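Local coordinates for protein 5-dehydro-2-deoxygluconokinase (Bacillus halodurans C-125, PDB 2QCV) that probably phosphorylates 5-dehydro-2-deoxy-D-gluconate with ATP to give the 6-phospho product, a step of myo-inositol breakdown, as a member of the PfkB carbohydrate kinase family, at residues M37-Y42 with L101-I106; A134-S139 with L159-L164; G205-F210 with D223-Y228. One frame throughout, in Å; residues are numbered along the deposited sequence. Where two conformers were deposited one is given.

Read from the N terminus, the three contacts follow one another in series; none nests in or crosses another. Contact 1 closes the longest loop, 58 residues, and joins strands 38-44 and 101-106 of the four-stranded lid sheet, its centre about 34 Å from that of contact 2 and on the opposite side of the chain's centre. Contact 2 spans 19 residues and sets the short helix 133-136 against helix 154-167 beside the nine-stranded sheet. Contact 3, across 12 residues, brings the start of helix 207-213 to helix 222-229 next to strand 236-240. Contacts 2 and 3 approach to about 13 Å between nearest atoms, without touching.

Contact 1: residues M37-Y42 with L101-I106; sequences MTFSKY and LAFTEI
Phe39 and Phe103 meet in a T-shaped (edge-to-face) stack, with the edge of Phe103 directed at the face of Phe39. Their planes stand at 88° and their centroids are 5.5 Å apart. The touching atom is CD2 of Phe103: it lies 4.0 Å from CE1 of Phe39, over the rim of that ring and not its middle. CB of Phe39 points toward strand 101-106, and chi1 of -66°, with CG beside the backbone N and anti to the carbonyl carbon, sets the ring so that one face receives Phe103 CD2. Thr104 adds its carbonyl O, 4.2 Å from Phe39 CE1 and close to the plane of that ring; this buried oxygen has no hydrogen-bond partner in the model.

The close packing is thus confined to the two rings and one carbonyl. The backbones stay well apart, 8.0 Å between the CA atoms of Phe39 and Phe103, and strand 21-26 runs between them in the sheet, pairing with both. In contrast to the buried rings, the segment ends at Tyr42 with an exposed side chain. Phe103 also meets His72, edge to face, and Leu24 of a second subunit, while Phe39 pairs in antiparallel fashion with a strand of that subunit. Such a small sheet, continued across a subunit interface, is consistent with the lid sheets of ribokinase-like PfkB kinases.

Contact 2: residues A134-S139 with L159-L164; sequences AYIRRS and LKAIRL
Ile136 reaches across to Ala161 and Leu164 with a single methyl, CD1, and this residue accounts for more than half of the 129 Å² buried between the two segments. The evidence for its central role is that every close approach runs through that atom. CD1 of Ile136 lies 3.8 Å from CA of Ala161 and 3.9 Å from its CB, so the methyl rests on the backbone of helix 154-167 as well as on the alanine side chain. The extended branch explains the reach: with chi1 at -68°, CG1 is anti to the carbonyl carbon, and chi2 of 173° then carries CD1 straight outward from the short helix.

Leu164, next in buried area, flanks the same methyl one helical turn further on, its CB 4.2 Å from CD1 of Ile136. It also brings the backbones closest, its CA standing 7.2 Å from that of Ile136. Ala161 contributes least of the three, but its small side chain is consistent with the methyl's close approach to the helix backbone. No hydrogen bond crosses the contact, and the side chains that meet are apolar.

Lys160 forms a salt bridge to Glu187 and Arg163 one to Glu198, both glutamates of a third subunit. A type I beta turn runs from Ile136 to Ser139, with Ser139 N bonding to Ile136 O, and leads toward strand 139-145. Val131 of a loop and Ile64 of strand 61-67 also pack on Ile136, and Ile17 of strand 12-17 on Ala161. Helix 154-167 connects the neighbouring parallel strands 139-145 and 171-175, a beta-alpha-beta unit of the ribokinase-like fold, and meets helix 186-199 through Leu159 and Ile162.

Contact 3: residues G205-F210 with D223-Y228; sequences GTREEF and DETIRY
At the N-terminal end of helix 207-213, just after strand 202-206, Arg207 and Phe210 turn to Thr225 of helix 222-229. The helix start is defined by a capping box: Glu209 N donates to Thr206 OG1 at 3.1 Å, and Thr206 N returns a bond to Glu209 OE1 at 2.9 Å.

Across the contact, NH1 of Arg207 gives a hydrogen bond to OG1 of Thr225, 2.8 Å long and nearly straight at 164°. The acceptor lies at the edge of the guanidinium, only 2° out of its plane. Bends at chi2 (60°) and chi3 bring the guanidinium of Arg207 up to Thr225, past Phe210, whose CB sits 3.4 Å above one face of it, displaced toward the rim. Thr225 also offers its methyl: CG2 is 3.7 Å from CD1 of Phe210, the side chains crossing at about a right angle.

Glu214 bonds to Thr225 OG1 and, with Asp211, forms salt bridges to Arg207 NH2; Asn222 accepts from NH1. A leucine in place of Arg207 would probably leave the carboxylates of Asp211 and Glu214 without their positive mate and Thr225 OG1 without this donor. Phe210 and Thr225 also pack on Ile239 of strand 236-240. Helices 207-213 and 222-229 lie in the connection between the neighbouring parallel strands 202-206 and 236-240, as in the beta-alpha-beta crossovers of the ribokinase-like alpha/beta fold.

Contact 1: residues M37-Y42 with L101-I106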
HETATM    1  N   MSE A  37      27.554  -0.367 -20.394  1.00 31.44           N
HETATM    2  CA  MSE A  37      27.707  -1.712 -19.899  1.00 30.28           C
HETATM    3  C   MSE A  37      28.318  -1.802 -18.514  1.00 30.55           C
HETATM    4  O   MSE A  37      28.235  -2.859 -17.896  1.00 30.26           O
HETATM    5  CB  MSE A  37      28.565  -2.508 -20.866  1.00 30.89           C
HETATM    6  CG  MSE A  37      27.940  -2.625 -22.274  1.00 38.91           C
HETATM    7 SE   MSE A  37      26.016  -3.157 -22.288  0.75 49.42          SE
HETATM    8  CE  MSE A  37      26.137  -4.923 -21.547  1.00 38.59           C
ATOM      9  N   THR A  38      28.962  -0.728 -18.051  1.00 32.80           N
ATOM     10  CA  THR A  38      29.606  -0.726 -16.729  1.00 33.76           C
ATOM     11  C   THR A  38      29.302   0.562 -15.961  1.00 32.21           C
ATOM     12  O   THR A  38      29.223   1.629 -16.545  1.00 30.15           O
ATOM     13  CB  THR A  38      31.139  -0.913 -16.878  1.00 37.21           C
ATOM     14  OG1 THR A  38      31.378  -1.935 -17.857  1.00 38.31           O
ATOM     15  CG2 THR A  38      31.753  -1.354 -15.578  1.00 40.10           C
ATOM     16  N   PHE A  39      29.106   0.424 -14.648  1.00 32.40           N
ATOM     17  CA  PHE A  39      28.731   1.537 -13.769  1.00 32.25           C
ATOM     18  C   PHE A  39      29.657   1.552 -12.571  1.00 30.42           C
ATOM     19  O   PHE A  39      29.968   0.482 -12.026  1.00 30.55           O
ATOM     20  CB  PHE A  39      27.287   1.378 -13.264  1.00 32.94           C
ATOM     21  CG  PHE A  39      26.255   1.485 -14.348  1.00 28.21           C
ATOM     22  CD1 PHE A  39      25.728   2.712 -14.714  1.00 32.21           C
ATOM     23  CD2 PHE A  39      25.825   0.353 -15.007  1.00 35.60           C
ATOM     24  CE1 PHE A  39      24.777   2.813 -15.718  1.00 32.88           C
ATOM     25  CE2 PHE A  39      24.884   0.440 -16.021  1.00 42.27           C
ATOM     26  CZ  PHE A  39      24.362   1.671 -16.384  1.00 38.28           C
ATOM     27  N   SER A  40      30.098   2.748 -12.174  1.00 33.33           N
ATOM     28  CA  SER A  40      30.908   2.897 -10.967  0.50 32.79           C
ATOM     29  C   SER A  40      30.044   3.371  -9.794  1.00 30.38           C
ATOM     30  O   SER A  40      29.171   4.237  -9.952  1.00 31.73           O
ATOM     31  CB  SER A  40      32.074   3.855 -11.216  0.50 33.64           C
ATOM     32  OG  SER A  40      31.589   5.064 -11.750  0.50 37.73           O
ATOM     33  N   LYS A  41      30.281   2.762  -8.638  1.00 30.48           N
ATOM     34  CA  LYS A  41      29.524   2.987  -7.407  1.00 29.35           C
ATOM     35  C   LYS A  41      30.091   4.143  -6.584  1.00 31.04           C
ATOM     36  O   LYS A  41      31.268   4.133  -6.195  1.00 30.72           O
ATOM     37  CB  LYS A  41      29.575   1.728  -6.556  1.00 31.91           C
ATOM     38  CG  LYS A  41      28.687   1.718  -5.360  1.00 30.45           C
ATOM     39  CD  LYS A  41      28.833   0.458  -4.553  1.00 30.10           C
ATOM     40  CE  LYS A  41      30.155   0.428  -3.807  1.00 31.39           C
ATOM     41  NZ  LYS A  41      30.322  -0.797  -2.997  1.00 32.45           N
ATOM     42  N   TYR A  42      29.228   5.115  -6.296  1.00 29.17           N
ATOM     43  CA  TYR A  42      29.568   6.259  -5.459  1.00 29.53           C
ATOM     44  C   TYR A  42      28.458   6.489  -4.433  1.00 31.16           C
ATOM     45  O   TYR A  42      27.321   6.030  -4.604  1.00 28.53           O
ATOM     46  CB  TYR A  42      29.714   7.511  -6.307  1.00 31.62           C
ATOM     47  CG  TYR A  42      30.872   7.475  -7.226  1.00 38.22           C
ATOM     48  CD1 TYR A  42      32.140   7.800  -6.778  1.00 50.24           C
ATOM     49  CD2 TYR A  42      30.715   7.126  -8.542  1.00 44.27           C
ATOM     50  CE1 TYR A  42      33.212   7.762  -7.623  1.00 47.68           C
ATOM     51  CE2 TYR A  42      31.783   7.082  -9.391  1.00 44.33           C
ATOM     52  CZ  TYR A  42      33.023   7.388  -8.931  1.00 45.80           C
ATOM     53  OH  TYR A  42      34.081   7.360  -9.799  1.00 55.56           O
ATOM     54  N   LEU A 101      18.702   4.428  -5.479  1.00 28.99           N
ATOM     55  CA  LEU A 101      19.728   4.232  -6.515  1.00 29.93           C
ATOM     56  C   LEU A 101      19.513   5.246  -7.614  1.00 31.58           C
ATOM     57  O   LEU A 101      18.375   5.466  -8.069  1.00 32.74           O
ATOM     58  CB  LEU A 101      19.626   2.841  -7.175  1.00 28.55           C
ATOM     59  CG  LEU A 101      19.771   1.601  -6.300  1.00 33.15           C
ATOM     60  CD1 LEU A 101      19.495   0.298  -7.101  1.00 29.17           C
ATOM     61  CD2 LEU A 101      21.150   1.571  -5.668  1.00 33.05           C
ATOM     62  N   ALA A 102      20.600   5.857  -8.053  1.00 29.92           N
ATOM     63  CA  ALA A 102      20.540   6.752  -9.205  1.00 29.17           C
ATOM     64  C   ALA A 102      21.482   6.205 -10.272  1.00 31.11           C
ATOM     65  O   ALA A 102      22.681   6.217 -10.078  1.00 35.90           O
ATOM     66  CB  ALA A 102      20.942   8.169  -8.781  1.00 30.13           C
ATOM     67  N   PHE A 103      20.943   5.719 -11.387  1.00 31.51           N
ATOM     68  CA  PHE A 103      21.769   5.353 -12.535  1.00 31.10           C
ATOM     69  C   PHE A 103      21.873   6.563 -13.438  1.00 31.43           C
ATOM     70  O   PHE A 103      20.849   7.164 -13.804  1.00 29.95           O
ATOM     71  CB  PHE A 103      21.134   4.231 -13.342  1.00 29.98           C
ATOM     72  CG  PHE A 103      21.074   2.916 -12.634  1.00 26.09           C
ATOM     73  CD1 PHE A 103      20.046   2.641 -11.736  1.00 28.97           C
ATOM     74  CD2 PHE A 103      22.017   1.929 -12.915  1.00 30.13           C
ATOM     75  CE1 PHE A 103      20.002   1.403 -11.094  1.00 26.46           C
ATOM     76  CE2 PHE A 103      21.952   0.689 -12.296  1.00 30.84           C
ATOM     77  CZ  PHE A 103      20.980   0.438 -11.387  1.00 27.35           C
ATOM     78  N   THR A 104      23.083   6.922 -13.826  1.00 31.92           N
ATOM     79  CA  THR A 104      23.241   8.182 -14.578  1.00 34.55           C
ATOM     80  C   THR A 104      23.423   7.880 -16.039  1.00 35.57           C
ATOM     81  O   THR A 104      24.105   6.916 -16.404  1.00 37.80           O
ATOM     82  CB  THR A 104      24.434   8.998 -14.077  1.00 37.22           C
ATOM     83  OG1 THR A 104      25.618   8.217 -14.274  1.00 40.10           O
ATOM     84  CG2 THR A 104      24.247   9.347 -12.616  1.00 33.30           C
ATOM     85  N   GLU A 105      22.717   8.646 -16.874  1.00 36.85           N
ATOM     86  CA  GLU A 105      22.874   8.573 -18.315  1.00 38.56           C
ATOM     87  C   GLU A 105      23.491   9.883 -18.750  1.00 36.75           C
ATOM     88  O   GLU A 105      23.005  10.942 -18.355  1.00 36.59           O
ATOM     89  CB  GLU A 105      21.524   8.434 -19.014  1.00 38.47           C
ATOM     90  CG  GLU A 105      21.650   8.420 -20.518  1.00 41.05           C
ATOM     91  CD  GLU A 105      20.323   8.222 -21.200  1.00 40.94           C
ATOM     92  OE1 GLU A 105      19.573   9.220 -21.323  1.00 41.54           O
ATOM     93  OE2 GLU A 105      20.021   7.065 -21.572  1.00 36.61           O
ATOM     94  N   ILE A 106      24.541   9.792 -19.558  1.00 37.30           N
ATOM     95  CA  ILE A 106      25.194  10.943 -20.180  1.00 38.25           C
ATOM     96  C   ILE A 106      25.156  10.740 -21.692  1.00 37.25           C
ATOM     97  O   ILE A 106      26.002  10.054 -22.269  1.00 35.80           O
ATOM     98  CB  ILE A 106      26.659  11.086 -19.685  1.00 36.74           C
ATOM     99  CG1 ILE A 106      26.704  11.057 -18.146  1.00 42.36           C
ATOM    100  CG2 ILE A 106      27.284  12.410 -20.152  1.00 36.78           C
ATOM    101  CD1 ILE A 106      28.058  10.712 -17.598  1.00 40.96           C
TER

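Contact 2: residues A134-S139 with L159-L164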
ATOM      1  N   ALA A 134      20.701  16.726  21.015  1.00 25.69           N
ATOM      2  CA  ALA A 134      22.069  16.804  21.532  1.00 28.38           C
ATOM      3  C   ALA A 134      23.106  16.799  20.417  1.00 29.54           C
ATOM      4  O   ALA A 134      24.182  17.369  20.569  1.00 29.09           O
ATOM      5  CB  ALA A 134      22.353  15.641  22.540  1.00 28.93           C
ATOM      6  N   TYR A 135      22.752  16.221  19.271  1.00 28.26           N
ATOM      7  CA  TYR A 135      23.653  16.171  18.132  1.00 26.98           C
ATOM      8  C   TYR A 135      23.557  17.470  17.370  1.00 23.97           C
ATOM      9  O   TYR A 135      24.547  18.127  17.114  1.00 22.79           O
ATOM     10  CB  TYR A 135      23.258  15.035  17.226  1.00 26.33           C
ATOM     11  CG  TYR A 135      24.223  14.718  16.119  1.00 24.89           C
ATOM     12  CD1 TYR A 135      25.554  14.484  16.360  1.00 26.22           C
ATOM     13  CD2 TYR A 135      23.777  14.615  14.805  1.00 26.26           C
ATOM     14  CE1 TYR A 135      26.413  14.122  15.312  1.00 28.02           C
ATOM     15  CE2 TYR A 135      24.633  14.292  13.788  1.00 24.04           C
ATOM     16  CZ  TYR A 135      25.932  14.019  14.042  1.00 29.41           C
ATOM     17  OH  TYR A 135      26.737  13.653  12.981  1.00 29.52           O
ATOM     18  N   ILE A 136      22.345  17.850  17.015  1.00 25.22           N
ATOM     19  CA  ILE A 136      22.117  19.100  16.268  1.00 25.01           C
ATOM     20  C   ILE A 136      22.741  20.328  16.939  1.00 27.89           C
ATOM     21  O   ILE A 136      23.402  21.144  16.294  1.00 25.83           O
ATOM     22  CB  ILE A 136      20.588  19.310  16.036  1.00 24.88           C
ATOM     23  CG1 ILE A 136      20.053  18.244  15.075  1.00 28.96           C
ATOM     24  CG2 ILE A 136      20.266  20.740  15.551  1.00 24.55           C
ATOM     25  CD1 ILE A 136      18.486  18.249  14.905  1.00 26.24           C
ATOM     26  N   ARG A 137      22.595  20.447  18.254  1.00 27.76           N
ATOM     27  CA  ARG A 137      23.128  21.611  18.934  1.00 26.98           C
ATOM     28  C   ARG A 137      24.655  21.764  18.953  1.00 27.40           C
ATOM     29  O   ARG A 137      25.132  22.812  19.346  1.00 26.87           O
ATOM     30  CB  ARG A 137      22.589  21.713  20.341  1.00 28.23           C
ATOM     31  CG  ARG A 137      23.118  20.701  21.260  1.00 26.84           C
ATOM     32  CD  ARG A 137      22.335  20.775  22.565  1.00 36.13           C
ATOM     33  NE  ARG A 137      22.857  19.804  23.506  1.00 45.10           N
ATOM     34  CZ  ARG A 137      22.138  19.223  24.474  1.00 54.61           C
ATOM     35  NH1 ARG A 137      20.845  19.498  24.643  1.00 57.38           N
ATOM     36  NH2 ARG A 137      22.717  18.331  25.263  1.00 47.34           N
ATOM     37  N   ARG A 138      25.388  20.743  18.516  1.00 27.66           N
ATOM     38  CA  ARG A 138      26.853  20.803  18.407  1.00 27.49           C
ATOM     39  C   ARG A 138      27.330  21.394  17.107  1.00 26.86           C
ATOM     40  O   ARG A 138      28.529  21.423  16.835  1.00 28.49           O
ATOM     41  CB  ARG A 138      27.399  19.386  18.481  1.00 27.77           C
ATOM     42  CG  ARG A 138      26.915  18.709  19.715  1.00 36.31           C
ATOM     43  CD  ARG A 138      27.860  17.707  20.231  1.00 42.74           C
ATOM     44  NE  ARG A 138      27.688  16.404  19.681  1.00 45.99           N
ATOM     45  CZ  ARG A 138      28.661  15.644  19.178  1.00 47.92           C
ATOM     46  NH1 ARG A 138      29.929  16.043  19.076  1.00 50.88           N
ATOM     47  NH2 ARG A 138      28.337  14.458  18.745  1.00 37.11           N
ATOM     48  N   SER A 139      26.397  21.845  16.291  1.00 24.84           N
ATOM     49  CA  SER A 139      26.712  22.378  14.954  1.00 26.81           C
ATOM     50  C   SER A 139      26.421  23.880  14.782  1.00 28.04           C
ATOM     51  O   SER A 139      25.505  24.435  15.378  1.00 27.38           O
ATOM     52  CB  SER A 139      25.958  21.601  13.883  1.00 26.51           C
ATOM     53  OG  SER A 139      26.441  21.941  12.582  1.00 26.73           O
ATOM     54  N   LEU A 159      11.075  18.462   9.873  1.00 23.76           N
ATOM     55  CA  LEU A 159      10.417  19.555  10.592  1.00 25.54           C
ATOM     56  C   LEU A 159      10.887  19.594  12.066  1.00 23.82           C
ATOM     57  O   LEU A 159      11.067  20.696  12.659  1.00 23.99           O
ATOM     58  CB  LEU A 159       8.893  19.457  10.422  1.00 23.00           C
ATOM     59  CG  LEU A 159       8.318  19.671   9.006  1.00 29.26           C
ATOM     60  CD1 LEU A 159       6.789  19.390   9.001  1.00 30.14           C
ATOM     61  CD2 LEU A 159       8.631  21.082   8.555  1.00 27.42           C
ATOM     62  N   LYS A 160      11.049  18.420  12.684  1.00 25.28           N
ATOM     63  CA  LYS A 160      11.555  18.344  14.048  1.00 23.39           C
ATOM     64  C   LYS A 160      12.976  18.891  14.139  1.00 25.00           C
ATOM     65  O   LYS A 160      13.288  19.725  14.995  1.00 24.12           O
ATOM     66  CB  LYS A 160      11.516  16.911  14.589  1.00 24.88           C
ATOM     67  CG  LYS A 160      12.238  16.787  15.925  1.00 24.27           C
ATOM     68  CD  LYS A 160      12.010  15.400  16.514  1.00 23.72           C
ATOM     69  CE  LYS A 160      12.833  15.223  17.822  1.00 25.55           C
ATOM     70  NZ  LYS A 160      12.521  13.872  18.464  1.00 26.36           N
ATOM     71  N   ALA A 161      13.838  18.450  13.232  1.00 23.36           N
ATOM     72  CA  ALA A 161      15.239  18.952  13.163  1.00 27.59           C
ATOM     73  C   ALA A 161      15.341  20.475  13.095  1.00 25.53           C
ATOM     74  O   ALA A 161      16.131  21.071  13.824  1.00 23.07           O
ATOM     75  CB  ALA A 161      15.983  18.294  11.980  1.00 26.00           C
ATOM     76  N   ILE A 162      14.496  21.100  12.277  1.00 25.17           N
ATOM     77  CA  ILE A 162      14.483  22.551  12.105  1.00 26.03           C
ATOM     78  C   ILE A 162      14.118  23.230  13.430  1.00 24.22           C
ATOM     79  O   ILE A 162      14.798  24.145  13.870  1.00 25.30           O
ATOM     80  CB  ILE A 162      13.506  22.989  10.967  1.00 25.58           C
ATOM     81  CG1 ILE A 162      14.044  22.541   9.597  1.00 29.35           C
ATOM     82  CG2 ILE A 162      13.295  24.521  11.005  1.00 25.75           C
ATOM     83  CD1 ILE A 162      12.990  22.525   8.501  1.00 27.48           C
ATOM     84  N   ARG A 163      13.068  22.746  14.092  1.00 25.01           N
ATOM     85  CA  ARG A 163      12.679  23.280  15.401  1.00 26.70           C
ATOM     86  C   ARG A 163      13.803  23.214  16.448  1.00 26.85           C
ATOM     87  O   ARG A 163      14.079  24.177  17.149  1.00 23.54           O
ATOM     88  CB  ARG A 163      11.444  22.593  15.920  1.00 26.74           C
ATOM     89  CG  ARG A 163      10.950  23.176  17.264  1.00 27.68           C
ATOM     90  CD  ARG A 163       9.699  22.464  17.694  1.00 29.13           C
ATOM     91  NE  ARG A 163       8.562  22.693  16.800  1.00 25.32           N
ATOM     92  CZ  ARG A 163       7.819  23.796  16.784  1.00 27.66           C
ATOM     93  NH1 ARG A 163       8.112  24.824  17.568  1.00 28.49           N
ATOM     94  NH2 ARG A 163       6.828  23.898  15.928  1.00 28.00           N
ATOM     95  N   LEU A 164      14.445  22.065  16.531  1.00 24.54           N
ATOM     96  CA  LEU A 164      15.534  21.833  17.450  1.00 26.09           C
ATOM     97  C   LEU A 164      16.722  22.711  17.111  1.00 25.19           C
ATOM     98  O   LEU A 164      17.329  23.318  18.009  1.00 24.68           O
ATOM     99  CB  LEU A 164      15.914  20.326  17.417  1.00 26.95           C
ATOM    100  CG  LEU A 164      15.140  19.391  18.323  1.00 26.41           C
ATOM    101  CD1 LEU A 164      13.641  19.642  18.294  1.00 30.05           C
ATOM    102  CD2 LEU A 164      15.479  17.957  17.913  1.00 23.58           C
TER

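Contact 3: residues G205-F210 with D223-Y228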
ATOM      1  N   GLY A 205      18.706  28.079  -3.786  1.00 24.77           N
ATOM      2  CA  GLY A 205      18.004  27.326  -4.828  1.00 26.51           C
ATOM      3  C   GLY A 205      18.144  27.986  -6.166  1.00 28.66           C
ATOM      4  O   GLY A 205      18.577  29.141  -6.244  1.00 25.93           O
ATOM      5  N   THR A 206      17.795  27.254  -7.220  1.00 28.17           N
ATOM      6  CA  THR A 206      17.708  27.827  -8.528  1.00 25.92           C
ATOM      7  C   THR A 206      16.436  28.650  -8.650  1.00 27.93           C
ATOM      8  O   THR A 206      15.468  28.458  -7.907  1.00 24.61           O
ATOM      9  CB  THR A 206      17.719  26.734  -9.632  1.00 29.50           C
ATOM     10  OG1 THR A 206      16.511  25.962  -9.555  1.00 26.11           O
ATOM     11  CG2 THR A 206      18.941  25.817  -9.500  1.00 30.50           C
ATOM     12  N   ARG A 207      16.391  29.530  -9.639  1.00 26.57           N
ATOM     13  CA  ARG A 207      15.186  30.314  -9.895  1.00 26.05           C
ATOM     14  C   ARG A 207      14.007  29.366 -10.131  1.00 28.33           C
ATOM     15  O   ARG A 207      12.937  29.594  -9.635  1.00 26.56           O
ATOM     16  CB  ARG A 207      15.436  31.241 -11.095  1.00 27.02           C
ATOM     17  CG  ARG A 207      14.295  32.157 -11.530  1.00 27.07           C
ATOM     18  CD  ARG A 207      13.854  33.122 -10.424  1.00 30.14           C
ATOM     19  NE  ARG A 207      12.657  32.637  -9.725  1.00 26.22           N
ATOM     20  CZ  ARG A 207      12.089  33.207  -8.665  1.00 28.33           C
ATOM     21  NH1 ARG A 207      12.594  34.324  -8.129  1.00 29.59           N
ATOM     22  NH2 ARG A 207      10.973  32.678  -8.149  1.00 29.29           N
ATOM     23  N   GLU A 208      14.212  28.269 -10.857  1.00 26.90           N
ATOM     24  CA  GLU A 208      13.138  27.306 -11.085  1.00 29.12           C
ATOM     25  C   GLU A 208      12.623  26.679  -9.791  1.00 26.65           C
ATOM     26  O   GLU A 208      11.415  26.512  -9.607  1.00 28.79           O
ATOM     27  CB  GLU A 208      13.594  26.250 -12.089  1.00 30.59           C
ATOM     28  CG  GLU A 208      13.739  26.800 -13.494  1.00 39.83           C
ATOM     29  N   GLU A 209      13.523  26.421  -8.858  1.00 27.91           N
ATOM     30  CA  GLU A 209      13.172  25.882  -7.561  1.00 27.63           C
ATOM     31  C   GLU A 209      12.385  26.889  -6.705  1.00 26.96           C
ATOM     32  O   GLU A 209      11.433  26.517  -5.999  1.00 26.45           O
ATOM     33  CB  GLU A 209      14.430  25.379  -6.872  1.00 28.36           C
ATOM     34  CG  GLU A 209      14.990  24.149  -7.512  1.00 31.00           C
ATOM     35  CD  GLU A 209      16.387  23.718  -7.046  1.00 32.95           C
ATOM     36  OE1 GLU A 209      17.184  24.497  -6.506  1.00 27.68           O
ATOM     37  OE2 GLU A 209      16.688  22.532  -7.213  1.00 32.58           O
ATOM     38  N   PHE A 210      12.741  28.159  -6.772  1.00 26.49           N
ATOM     39  CA  PHE A 210      11.941  29.168  -6.103  1.00 24.90           C
ATOM     40  C   PHE A 210      10.578  29.305  -6.741  1.00 26.03           C
ATOM     41  O   PHE A 210       9.586  29.565  -6.009  1.00 27.87           O
ATOM     42  CB  PHE A 210      12.652  30.526  -6.020  1.00 25.42           C
ATOM     43  CG  PHE A 210      13.719  30.586  -4.912  1.00 24.16           C
ATOM     44  CD1 PHE A 210      13.362  30.876  -3.614  1.00 27.35           C
ATOM     45  CD2 PHE A 210      15.034  30.293  -5.186  1.00 22.82           C
ATOM     46  CE1 PHE A 210      14.334  30.934  -2.607  1.00 28.39           C
ATOM     47  CE2 PHE A 210      16.037  30.368  -4.167  1.00 26.05           C
ATOM     48  CZ  PHE A 210      15.683  30.686  -2.903  1.00 26.28           C
ATOM     49  N   ASP A 223      12.948  40.023  -6.900  1.00 26.88           N
ATOM     50  CA  ASP A 223      12.572  41.095  -5.970  1.00 29.69           C
ATOM     51  C   ASP A 223      11.272  40.735  -5.240  1.00 29.11           C
ATOM     52  O   ASP A 223      11.121  41.012  -4.053  1.00 31.03           O
ATOM     53  CB  ASP A 223      12.444  42.456  -6.661  1.00 31.10           C
ATOM     54  CG  ASP A 223      13.784  42.992  -7.150  1.00 42.30           C
ATOM     55  OD1 ASP A 223      14.829  42.625  -6.565  1.00 51.06           O
ATOM     56  OD2 ASP A 223      13.790  43.781  -8.111  1.00 63.09           O
ATOM     57  N   GLU A 224      10.345  40.082  -5.925  1.00 27.91           N
ATOM     58  CA  GLU A 224       9.117  39.637  -5.288  1.00 28.63           C
ATOM     59  C   GLU A 224       9.361  38.465  -4.358  1.00 27.34           C
ATOM     60  O   GLU A 224       8.771  38.386  -3.274  1.00 27.89           O
ATOM     61  CB  GLU A 224       8.055  39.291  -6.339  1.00 32.12           C
ATOM     62  CG  GLU A 224       7.525  40.539  -7.057  1.00 39.20           C
ATOM     63  CD  GLU A 224       7.045  41.590  -6.056  1.00 51.29           C
ATOM     64  OE1 GLU A 224       6.143  41.260  -5.249  1.00 62.08           O
ATOM     65  OE2 GLU A 224       7.599  42.721  -6.042  1.00 61.72           O
ATOM     66  N   THR A 225      10.223  37.546  -4.768  1.00 27.75           N
ATOM     67  CA  THR A 225      10.572  36.388  -3.937  1.00 26.44           C
ATOM     68  C   THR A 225      11.106  36.838  -2.601  1.00 27.17           C
ATOM     69  O   THR A 225      10.689  36.320  -1.556  1.00 27.89           O
ATOM     70  CB  THR A 225      11.623  35.538  -4.637  1.00 27.67           C
ATOM     71  OG1 THR A 225      11.061  35.066  -5.869  1.00 27.12           O
ATOM     72  CG2 THR A 225      12.117  34.379  -3.772  1.00 27.51           C
ATOM     73  N   ILE A 226      12.065  37.759  -2.614  1.00 27.63           N
ATOM     74  CA  ILE A 226      12.696  38.170  -1.372  1.00 28.00           C
ATOM     75  C   ILE A 226      11.779  39.077  -0.560  1.00 28.48           C
ATOM     76  O   ILE A 226      11.827  39.025   0.657  1.00 29.96           O
ATOM     77  CB  ILE A 226      14.094  38.819  -1.586  1.00 27.35           C
ATOM     78  CG1 ILE A 226      13.947  40.228  -2.166  1.00 27.79           C
ATOM     79  CG2 ILE A 226      15.007  37.837  -2.394  1.00 26.22           C
ATOM     80  CD1 ILE A 226      15.232  40.910  -2.598  1.00 31.15           C
ATOM     81  N   ARG A 227      10.936  39.872  -1.217  1.00 29.09           N
ATOM     82  CA  ARG A 227       9.970  40.702  -0.473  1.00 31.29           C
ATOM     83  C   ARG A 227       9.051  39.807   0.365  1.00 29.35           C
ATOM     84  O   ARG A 227       8.716  40.135   1.497  1.00 30.48           O
ATOM     85  CB  ARG A 227       9.162  41.577  -1.424  1.00 30.17           C
ATOM     86  CG  ARG A 227       8.110  42.456  -0.771  1.00 36.34           C
ATOM     87  CD  ARG A 227       7.369  43.338  -1.837  1.00 40.43           C
ATOM     88  N   TYR A 228       8.658  38.671  -0.210  1.00 27.95           N
ATOM     89  CA  TYR A 228       7.892  37.639   0.472  1.00 28.27           C
ATOM     90  C   TYR A 228       8.671  36.986   1.638  1.00 28.44           C
ATOM     91  O   TYR A 228       8.262  37.080   2.802  1.00 28.91           O
ATOM     92  CB  TYR A 228       7.354  36.587  -0.572  1.00 26.32           C
ATOM     93  CG  TYR A 228       7.154  35.188  -0.031  1.00 28.63           C
ATOM     94  CD1 TYR A 228       6.400  34.955   1.116  1.00 30.74           C
ATOM     95  CD2 TYR A 228       7.682  34.084  -0.704  1.00 30.69           C
ATOM     96  CE1 TYR A 228       6.230  33.680   1.607  1.00 28.65           C
ATOM     97  CE2 TYR A 228       7.520  32.819  -0.227  1.00 26.24           C
ATOM     98  CZ  TYR A 228       6.795  32.613   0.942  1.00 26.06           C
ATOM     99  OH  TYR A 228       6.626  31.348   1.420  1.00 32.38           O
TER